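Local coordinates for protein membrane-bound lytic murein transglycosylase (Agrobacterium tumefaciens, PDB 2PNW) that probably cleaves the glycan strands of peptidoglycan between N-acetylmuramic acid and N-acetylglucosamine as an MltA-type lytic transglycosylase, leaving 1,6-anhydromuramoyl ends, at residues 183-188 / 236-241; 161-166 / 251-256; 337-342 / 347-352. All coordinates share one frame; numbering follows the deposited sequence.

Contact 1: 183-188 / 236-241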
loop_
_atom_site.group_PDB
_atom_site.type_symbol
_atom_site.label_atom_id
_atom_site.label_comp_id
_atom_site.label_asym_id
_atom_site.label_seq_id
_atom_site.Cartn_x
_atom_site.Cartn_y
_atom_site.Cartn_z
ATOM N N LEU A 183 -1.996 -15.832 5.734
ATOM C CA LEU A 183 -3.037 -15.252 4.878
ATOM C C LEU A 183 -3.545 -13.906 5.418
ATOM O O LEU A 183 -3.785 -12.957 4.653
ATOM C CB LEU A 183 -4.186 -16.237 4.694
ATOM C CG LEU A 183 -5.379 -15.710 3.893
ATOM C CD1 LEU A 183 -4.962 -15.236 2.482
ATOM C CD2 LEU A 183 -6.407 -16.820 3.825
ATOM N N PHE A 184 -3.754 -13.818 6.738
ATOM C CA PHE A 184 -4.089 -12.522 7.345
ATOM C C PHE A 184 -3.112 -11.422 6.957
ATOM O O PHE A 184 -3.521 -10.309 6.558
ATOM C CB PHE A 184 -4.219 -12.638 8.899
ATOM C CG PHE A 184 -4.729 -11.366 9.554
ATOM C CD1 PHE A 184 -6.095 -11.164 9.734
ATOM C CD2 PHE A 184 -3.844 -10.366 9.947
ATOM C CE1 PHE A 184 -6.579 -10.003 10.366
ATOM C CE2 PHE A 184 -4.318 -9.183 10.566
ATOM C CZ PHE A 184 -5.706 -9.011 10.758
ATOM N N PHE A 185 -1.813 -11.690 7.076
ATOM C CA PHE A 185 -0.827 -10.681 6.699
ATOM C C PHE A 185 -0.824 -10.331 5.200
ATOM O O PHE A 185 -0.507 -9.209 4.839
ATOM C CB PHE A 185 0.560 -11.086 7.170
ATOM C CG PHE A 185 0.832 -10.690 8.598
ATOM C CD1 PHE A 185 1.469 -9.483 8.884
ATOM C CD2 PHE A 185 0.420 -11.504 9.652
ATOM C CE1 PHE A 185 1.714 -9.095 10.207
ATOM C CE2 PHE A 185 0.660 -11.132 10.982
ATOM C CZ PHE A 185 1.320 -9.944 11.265
ATOM N N VAL A 186 -1.176 -11.290 4.357
ATOM C CA VAL A 186 -1.449 -10.995 2.927
ATOM C C VAL A 186 -2.628 -10.001 2.761
ATOM O O VAL A 186 -2.547 -9.059 1.979
ATOM C CB VAL A 186 -1.677 -12.312 2.147
ATOM C CG1 VAL A 186 -2.310 -12.050 0.756
ATOM C CG2 VAL A 186 -0.332 -13.071 2.047
ATOM N N HIS A 187 -3.713 -10.182 3.507
ATOM C CA HIS A 187 -4.785 -9.168 3.514
ATOM C C HIS A 187 -4.235 -7.799 3.892
ATOM O O HIS A 187 -4.599 -6.804 3.275
ATOM C CB HIS A 187 -5.909 -9.543 4.498
ATOM C CG HIS A 187 -6.819 -10.640 4.008
ATOM N ND1 HIS A 187 -8.192 -10.519 4.028
ATOM C CD2 HIS A 187 -6.555 -11.858 3.462
ATOM C CE1 HIS A 187 -8.738 -11.620 3.535
ATOM N NE2 HIS A 187 -7.768 -12.451 3.194
ATOM N N VAL A 188 -3.362 -7.745 4.905
ATOM C CA VAL A 188 -2.805 -6.470 5.365
ATOM C C VAL A 188 -1.920 -5.827 4.295
ATOM O O VAL A 188 -2.013 -4.602 4.050
ATOM C CB VAL A 188 -2.008 -6.654 6.693
ATOM C CG1 VAL A 188 -1.382 -5.341 7.161
ATOM C CG2 VAL A 188 -2.938 -7.198 7.783
ATOM N N THR A 236 7.377 -9.803 16.050
ATOM C CA THR A 236 6.896 -10.099 17.412
ATOM C C THR A 236 5.388 -10.362 17.464
ATOM O O THR A 236 4.910 -11.139 18.292
ATOM C CB THR A 236 7.284 -9.026 18.439
ATOM O OG1 THR A 236 6.595 -7.793 18.161
ATOM C CG2 THR A 236 8.794 -8.769 18.392
ATOM N N ILE A 237 4.645 -9.707 16.571
ATOM C CA ILE A 237 3.212 -9.966 16.447
ATOM C C ILE A 237 2.979 -11.407 15.977
ATOM O O ILE A 237 2.182 -12.148 16.556
ATOM C CB ILE A 237 2.527 -8.946 15.487
ATOM C CG1 ILE A 237 2.541 -7.519 16.088
ATOM C CG2 ILE A 237 1.066 -9.368 15.201
ATOM C CD1 ILE A 237 2.157 -6.396 15.042
ATOM N N ARG A 238 3.705 -11.819 14.937
ATOM C CA ARG A 238 3.596 -13.187 14.438
ATOM C C ARG A 238 4.025 -14.209 15.519
ATOM O O ARG A 238 3.398 -15.256 15.671
ATOM C CB ARG A 238 4.468 -13.354 13.209
ATOM C CG ARG A 238 3.888 -12.751 11.910
ATOM C CD ARG A 238 4.936 -12.974 10.796
ATOM N NE ARG A 238 4.571 -12.424 9.476
ATOM C CZ ARG A 238 3.844 -13.060 8.560
ATOM N NH1 ARG A 238 3.340 -14.255 8.815
ATOM N NH2 ARG A 238 3.636 -12.503 7.368
ATOM N N GLN A 239 5.074 -13.892 16.270
ATOM C CA GLN A 239 5.507 -14.799 17.375
ATOM C C GLN A 239 4.387 -14.950 18.407
ATOM O O GLN A 239 4.094 -16.066 18.863
ATOM C CB GLN A 239 6.783 -14.270 18.057
ATOM C CG GLN A 239 7.415 -15.271 19.084
ATOM C CD GLN A 239 7.791 -16.591 18.442
ATOM O OE1 GLN A 239 8.604 -16.634 17.519
ATOM N NE2 GLN A 239 7.194 -17.673 18.917
ATOM N N TRP A 240 3.791 -13.825 18.807
ATOM C CA TRP A 240 2.710 -13.852 19.824
ATOM C C TRP A 240 1.583 -14.727 19.334
ATOM O O TRP A 240 1.087 -15.592 20.055
ATOM C CB TRP A 240 2.170 -12.440 20.141
ATOM C CG TRP A 240 1.192 -12.474 21.300
ATOM C CD1 TRP A 240 1.496 -12.278 22.630
ATOM C CD2 TRP A 240 -0.216 -12.752 21.249
ATOM N NE1 TRP A 240 0.361 -12.411 23.399
ATOM C CE2 TRP A 240 -0.697 -12.718 22.584
ATOM C CE3 TRP A 240 -1.117 -13.051 20.208
ATOM C CZ2 TRP A 240 -2.035 -12.943 22.905
ATOM C CZ3 TRP A 240 -2.452 -13.293 20.525
ATOM C CH2 TRP A 240 -2.901 -13.240 21.873
ATOM N N LEU A 241 1.193 -14.538 18.073
ATOM C CA LEU A 241 0.137 -15.342 17.476
ATOM C C LEU A 241 0.520 -16.830 17.377
ATOM O O LEU A 241 -0.305 -17.701 17.610
ATOM C CB LEU A 241 -0.221 -14.778 16.084
ATOM C CG LEU A 241 -0.974 -13.429 16.116
ATOM C CD1 LEU A 241 -0.916 -12.813 14.668
ATOM C CD2 LEU A 241 -2.423 -13.561 16.641
#

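Contact 2: 161-166 / 251-256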
loop_
_atom_site.group_PDB
_atom_site.type_symbol
_atom_site.label_atom_id
_atom_site.label_comp_id
_atom_site.label_asym_id
_atom_site.label_seq_id
_atom_site.Cartn_x
_atom_site.Cartn_y
_atom_site.Cartn_z
ATOM N N ALA A 161 -17.492 -13.764 9.920
ATOM C CA ALA A 161 -18.564 -14.489 9.237
ATOM C C ALA A 161 -18.017 -15.208 7.988
ATOM O O ALA A 161 -18.417 -16.326 7.656
ATOM C CB ALA A 161 -19.690 -13.549 8.870
ATOM N N ILE A 162 -17.079 -14.560 7.317
ATOM C CA ILE A 162 -16.457 -15.158 6.111
ATOM C C ILE A 162 -15.561 -16.350 6.507
ATOM O O ILE A 162 -15.693 -17.457 5.944
ATOM C CB ILE A 162 -15.724 -14.099 5.281
ATOM C CG1 ILE A 162 -16.745 -13.010 4.835
ATOM C CG2 ILE A 162 -15.004 -14.753 4.068
ATOM C CD1 ILE A 162 -16.034 -11.669 4.487
ATOM N N ASP A 163 -14.718 -16.153 7.517
ATOM C CA ASP A 163 -13.884 -17.236 8.059
ATOM C C ASP A 163 -14.720 -18.421 8.559
ATOM O O ASP A 163 -14.260 -19.565 8.489
ATOM C CB ASP A 163 -12.984 -16.756 9.206
ATOM C CG ASP A 163 -11.799 -15.937 8.729
ATOM O OD1 ASP A 163 -11.563 -15.849 7.495
ATOM O OD2 ASP A 163 -11.040 -15.418 9.591
ATOM N N GLU A 164 -15.930 -18.154 9.050
ATOM C CA GLU A 164 -16.832 -19.211 9.558
ATOM C C GLU A 164 -17.643 -19.886 8.443
ATOM O O GLU A 164 -18.420 -20.829 8.698
ATOM C CB GLU A 164 -17.774 -18.655 10.635
ATOM C CG GLU A 164 -17.085 -18.260 11.938
ATOM C CD GLU A 164 -18.065 -17.612 12.934
ATOM O OE1 GLU A 164 -19.094 -17.006 12.519
ATOM O OE2 GLU A 164 -17.770 -17.679 14.131
ATOM N N GLY A 165 -17.477 -19.409 7.203
ATOM C CA GLY A 165 -17.963 -20.156 6.029
ATOM C C GLY A 165 -19.103 -19.592 5.183
ATOM O O GLY A 165 -19.683 -20.321 4.367
ATOM N N CYS A 166 -19.415 -18.308 5.295
ATOM C CA CYS A 166 -20.639 -17.840 4.604
ATOM C C CYS A 166 -20.518 -17.786 3.069
ATOM O O CYS A 166 -21.536 -17.608 2.373
ATOM C CB CYS A 166 -21.134 -16.501 5.164
ATOM S SG CYS A 166 -20.038 -15.105 4.844
ATOM N N VAL A 251 -8.400 -12.371 18.032
ATOM C CA VAL A 251 -7.560 -11.247 17.700
ATOM C C VAL A 251 -7.722 -10.888 16.209
ATOM O O VAL A 251 -7.908 -9.738 15.882
ATOM C CB VAL A 251 -6.082 -11.542 18.045
ATOM C CG1 VAL A 251 -5.146 -10.445 17.484
ATOM C CG2 VAL A 251 -5.909 -11.671 19.597
ATOM N N LEU A 252 -7.597 -11.868 15.317
ATOM C CA LEU A 252 -7.728 -11.548 13.873
ATOM C C LEU A 252 -9.099 -10.951 13.580
ATOM O O LEU A 252 -9.228 -10.030 12.772
ATOM C CB LEU A 252 -7.547 -12.807 13.027
ATOM C CG LEU A 252 -6.166 -13.468 13.196
ATOM C CD1 LEU A 252 -5.955 -14.513 12.073
ATOM C CD2 LEU A 252 -5.021 -12.413 13.237
ATOM N N TRP A 253 -10.126 -11.471 14.242
ATOM C CA TRP A 253 -11.509 -11.053 13.942
ATOM C C TRP A 253 -11.871 -9.653 14.466
ATOM O O TRP A 253 -12.909 -9.077 14.082
ATOM C CB TRP A 253 -12.490 -12.122 14.449
ATOM C CG TRP A 253 -12.434 -13.429 13.682
ATOM C CD1 TRP A 253 -11.912 -13.634 12.433
ATOM C CD2 TRP A 253 -12.964 -14.691 14.102
ATOM N NE1 TRP A 253 -12.050 -14.945 12.066
ATOM C CE2 TRP A 253 -12.718 -15.614 13.063
ATOM C CE3 TRP A 253 -13.633 -15.138 15.264
ATOM C CZ2 TRP A 253 -13.110 -16.957 13.144
ATOM C CZ3 TRP A 253 -14.028 -16.467 15.339
ATOM C CH2 TRP A 253 -13.766 -17.367 14.284
ATOM N N HIS A 254 -11.000 -9.094 15.321
ATOM C CA HIS A 254 -11.053 -7.671 15.711
ATOM C C HIS A 254 -10.935 -6.807 14.462
ATOM O O HIS A 254 -11.486 -5.715 14.399
ATOM C CB HIS A 254 -9.894 -7.350 16.659
ATOM C CG HIS A 254 -9.743 -5.896 16.983
ATOM N ND1 HIS A 254 -10.672 -5.205 17.731
ATOM C CD2 HIS A 254 -8.732 -5.031 16.740
ATOM C CE1 HIS A 254 -10.255 -3.961 17.904
ATOM N NE2 HIS A 254 -9.081 -3.827 17.301
ATOM N N ASN A 255 -10.185 -7.293 13.476
ATOM C CA ASN A 255 -10.147 -6.624 12.158
ATOM C C ASN A 255 -11.312 -7.117 11.308
ATOM O O ASN A 255 -11.246 -8.172 10.668
ATOM C CB ASN A 255 -8.815 -6.878 11.428
ATOM C CG ASN A 255 -8.809 -6.236 10.038
ATOM O OD1 ASN A 255 -9.411 -5.176 9.854
ATOM N ND2 ASN A 255 -8.174 -6.885 9.069
ATOM N N ARG A 256 -12.409 -6.374 11.330
ATOM C CA ARG A 256 -13.624 -6.804 10.639
ATOM C C ARG A 256 -13.499 -6.688 9.112
ATOM O O ARG A 256 -14.243 -7.352 8.386
ATOM C CB ARG A 256 -14.805 -5.930 11.087
ATOM C CG ARG A 256 -15.207 -6.234 12.522
ATOM C CD ARG A 256 -16.433 -5.383 12.881
ATOM N NE ARG A 256 -17.649 -5.891 12.290
ATOM C CZ ARG A 256 -18.688 -5.135 11.892
ATOM N NH1 ARG A 256 -18.649 -3.810 11.930
ATOM N NH2 ARG A 256 -19.748 -5.747 11.401
#

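Contact 3: 337-342 / 347-352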
loop_
_atom_site.group_PDB
_atom_site.type_symbol
_atom_site.label_atom_id
_atom_site.label_comp_id
_atom_site.label_asym_id
_atom_site.label_seq_id
_atom_site.Cartn_x
_atom_site.Cartn_y
_atom_site.Cartn_z
ATOM N N ILE A 337 6.808 2.280 3.030
ATOM C CA ILE A 337 7.861 1.988 2.043
ATOM C C ILE A 337 7.725 0.553 1.553
ATOM O O ILE A 337 7.711 -0.389 2.358
ATOM C CB ILE A 337 9.283 2.149 2.674
ATOM C CG1 ILE A 337 9.543 3.605 3.092
ATOM C CG2 ILE A 337 10.375 1.613 1.738
ATOM C CD1 ILE A 337 10.630 3.731 4.163
ATOM N N PHE A 338 7.610 0.382 0.234
ATOM C CA PHE A 338 7.553 -0.946 -0.359
ATOM C C PHE A 338 8.950 -1.565 -0.437
ATOM O O PHE A 338 9.809 -1.056 -1.147
ATOM C CB PHE A 338 6.943 -0.909 -1.778
ATOM C CG PHE A 338 6.834 -2.282 -2.422
ATOM C CD1 PHE A 338 5.980 -3.248 -1.873
ATOM C CD2 PHE A 338 7.557 -2.596 -3.581
ATOM C CE1 PHE A 338 5.858 -4.536 -2.460
ATOM C CE2 PHE A 338 7.457 -3.877 -4.184
ATOM C CZ PHE A 338 6.607 -4.857 -3.611
ATOM N N THR A 339 9.183 -2.668 0.281
ATOM C CA THR A 339 10.532 -3.247 0.316
ATOM C C THR A 339 10.778 -4.316 -0.733
ATOM O O THR A 339 11.937 -4.709 -0.956
ATOM C CB THR A 339 10.899 -3.837 1.701
ATOM O OG1 THR A 339 9.988 -4.876 2.010
ATOM C CG2 THR A 339 10.871 -2.785 2.792
ATOM N N GLY A 340 9.721 -4.814 -1.371
ATOM C CA GLY A 340 9.885 -5.858 -2.377
ATOM C C GLY A 340 9.010 -7.064 -2.101
ATOM O O GLY A 340 8.012 -6.962 -1.378
ATOM N N SER A 341 9.407 -8.206 -2.649
ATOM C CA SER A 341 8.597 -9.396 -2.686
ATOM C C SER A 341 9.342 -10.559 -2.036
ATOM O O SER A 341 10.568 -10.707 -2.223
ATOM C CB SER A 341 8.216 -9.747 -4.139
ATOM O OG SER A 341 7.516 -8.679 -4.779
ATOM N N GLY A 342 8.609 -11.351 -1.252
ATOM C CA GLY A 342 9.138 -12.582 -0.657
ATOM C C GLY A 342 9.706 -12.436 0.749
ATOM O O GLY A 342 9.551 -11.418 1.411
ATOM N N GLU A 347 11.121 -9.560 6.047
ATOM C CA GLU A 347 11.945 -9.393 7.242
ATOM C C GLU A 347 12.396 -7.939 7.354
ATOM O O GLU A 347 12.335 -7.354 8.428
ATOM C CB GLU A 347 13.133 -10.368 7.227
ATOM C CG GLU A 347 12.706 -11.841 7.373
ATOM C CD GLU A 347 11.802 -12.076 8.570
ATOM O OE1 GLU A 347 12.273 -11.934 9.713
ATOM O OE2 GLU A 347 10.605 -12.392 8.377
ATOM N N LEU A 348 12.795 -7.354 6.225
ATOM C CA LEU A 348 13.215 -5.956 6.171
ATOM C C LEU A 348 12.098 -5.006 6.543
ATOM O O LEU A 348 12.292 -4.059 7.315
ATOM C CB LEU A 348 13.737 -5.624 4.773
ATOM C CG LEU A 348 15.080 -6.235 4.357
ATOM C CD1 LEU A 348 15.348 -5.879 2.922
ATOM C CD2 LEU A 348 16.212 -5.745 5.262
ATOM N N ALA A 349 10.909 -5.264 6.003
ATOM C CA ALA A 349 9.772 -4.392 6.225
ATOM C C ALA A 349 9.287 -4.424 7.673
ATOM O O ALA A 349 8.817 -3.410 8.202
ATOM C CB ALA A 349 8.617 -4.804 5.272
ATOM N N GLY A 350 9.394 -5.600 8.298
ATOM C CA GLY A 350 8.718 -5.884 9.577
ATOM C C GLY A 350 9.100 -4.988 10.745
ATOM O O GLY A 350 8.306 -4.821 11.688
ATOM N N THR A 351 10.300 -4.405 10.679
ATOM C CA THR A 351 10.817 -3.564 11.751
ATOM C C THR A 351 10.857 -2.058 11.415
ATOM O O THR A 351 11.283 -1.243 12.246
ATOM C CB THR A 351 12.218 -4.039 12.200
ATOM O OG1 THR A 351 13.127 -3.992 11.085
ATOM C CG2 THR A 351 12.158 -5.475 12.756
ATOM N N VAL A 352 10.416 -1.673 10.212
ATOM C CA VAL A 352 10.444 -0.252 9.838
ATOM C C VAL A 352 9.367 0.476 10.613
ATOM O O VAL A 352 8.185 0.124 10.548
ATOM C CB VAL A 352 10.257 -0.012 8.293
ATOM C CG1 VAL A 352 10.249 1.498 7.975
ATOM C CG2 VAL A 352 11.339 -0.726 7.518
#

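Contact 1: 183-188 / 236-241
F185 of helix 180-189 reaches across to I237, R238 and L241 of helix 234-243, in a helix-helix contact within the MltA-specific insert domain. The two segments run roughly antiparallel, at 148° between their N-to-C directions, and their axes come no closer than 12.7 Å, a gap wide enough to need long or bulky side chains. I237 comes first along the second helix: its CG2 meets the rim of the F185 ring in the ring plane, 4.0 Å from CZ, while the residue also packs on I217 of helix 217-223. R238 follows, and covers one face of the same ring. Its chain is extended from CG to NE, which carries the guanidinium along the phenyl group until the two planes lie 19° apart, a stacked cation-pi pair with R238 CZ 4.1 Å from the ring centroid and NH2 3.4 Å from F185 CB. Arginine suits this place because its flat head can lie on an aromatic face and still direct its N-H groups to polar partners; NH1 forms a salt bridge with D182. L241, a turn further on, brings a branched apolar end to the ring edge, where its CD1 lies 4.3 Å from F185 CE2.

Contact 2: 161-166 / 251-256
The indole of W253 points its N-H at the carboxylate of D163, joining the C-terminal end of helix 159-163, just before the Schellman turn at G165, to the C-terminal end of the 248-252 region on the surface of the insert domain. W253 NE1 donates to D163 OD2 over 2.7 Å with an N-H...O angle of 158°. The oxygen lies almost exactly in the indole plane, where the N-H points, yet it is approached on its anti side, and the carboxylate plane is turned 46° from the ring. In D163 the CG branch lies opposite the carbonyl carbon (chi1 -75°), which sends the acid across to the indole, and the CB methylene comes along too, 3.9 Å from W253 CZ2. E164 starts with a similar first torsion and then runs on extended, so its longer chain arrives at the six-membered ring: OE2 lies 4.0 Å from W253 CH2, its carboxylate plane turned steeply to the indole, while the same oxygen forms a salt bridge with R160. E164 CG is a little farther, 4.2 Å from W253 CH2. Aspartate is short enough to meet the indole nitrogen and glutamate long enough to flank the benzo ring; the contact therefore combines one directional hydrogen bond, probably strengthened by the carboxylate's charge, with light methylene contacts against the indole, and leaves the second acid to its arginine.

Contact 3: 337-342 / 347-352
A strand-turn-helix unit of the 3D domain, which probably has a fold akin to the double-psi beta-barrel, folds back on itself here: strand 334-341 leads through G342, the N-cap residue, into helix 343-350, and T339 on the strand faces A349 in the last turn of that helix. The CA atoms of this pair are only 6.1 Å apart, a closeness that a methyl side chain permits. A349 CB sits against both branches of the threonine, 3.5 Å from T339 OG1 and 3.9 Å from T339 CG2. With chi1 at 61°, OG1 stands between the backbone N and the carbonyl carbon, and from there it hydrogen-bonds the carbonyl O of A345 in the helix; the polar branch thus ties strand to helix while the methyl packs. T339 CG2 is just within range of L348 CB (4.5 Å). Further back along the strand, I337 CD1 lies 4.4 Å from V352 CG1, the methyl ends of two branched side chains in light contact, which join the strand to the segment leaving the helix. Strand 96-109 pairs in parallel with strand 334-341, and its A100 touches both A349 and V352; strand 286-288 pairs antiparallel with strand 334-341, and I337 also packs on L287 of that strand and on F316 and M320 of strand 316-324.

Contacts 1 and 2 both belong to the MltA-specific insert domain, whereas contact 3 lies later in the chain, in the 3D domain. Contact 1 falls within the chain span bounded by the segments of contact 2; their centres are 14 Å apart, and they touch where F184 packs on L252 and N255 and where W240 and L241 meet V251. Helices 234-243 and 248-252 follow each other, linking the two directly. Contact 3 lies about 14 Å from contact 1 and 26 Å from contact 2, centre to centre, without touching either. Helix 180-189 packs on strand 96-109, and strand 334-341 pairs with it in parallel; this strand is thus common to both surroundings, consistent with its coupling the insert and 3D regions.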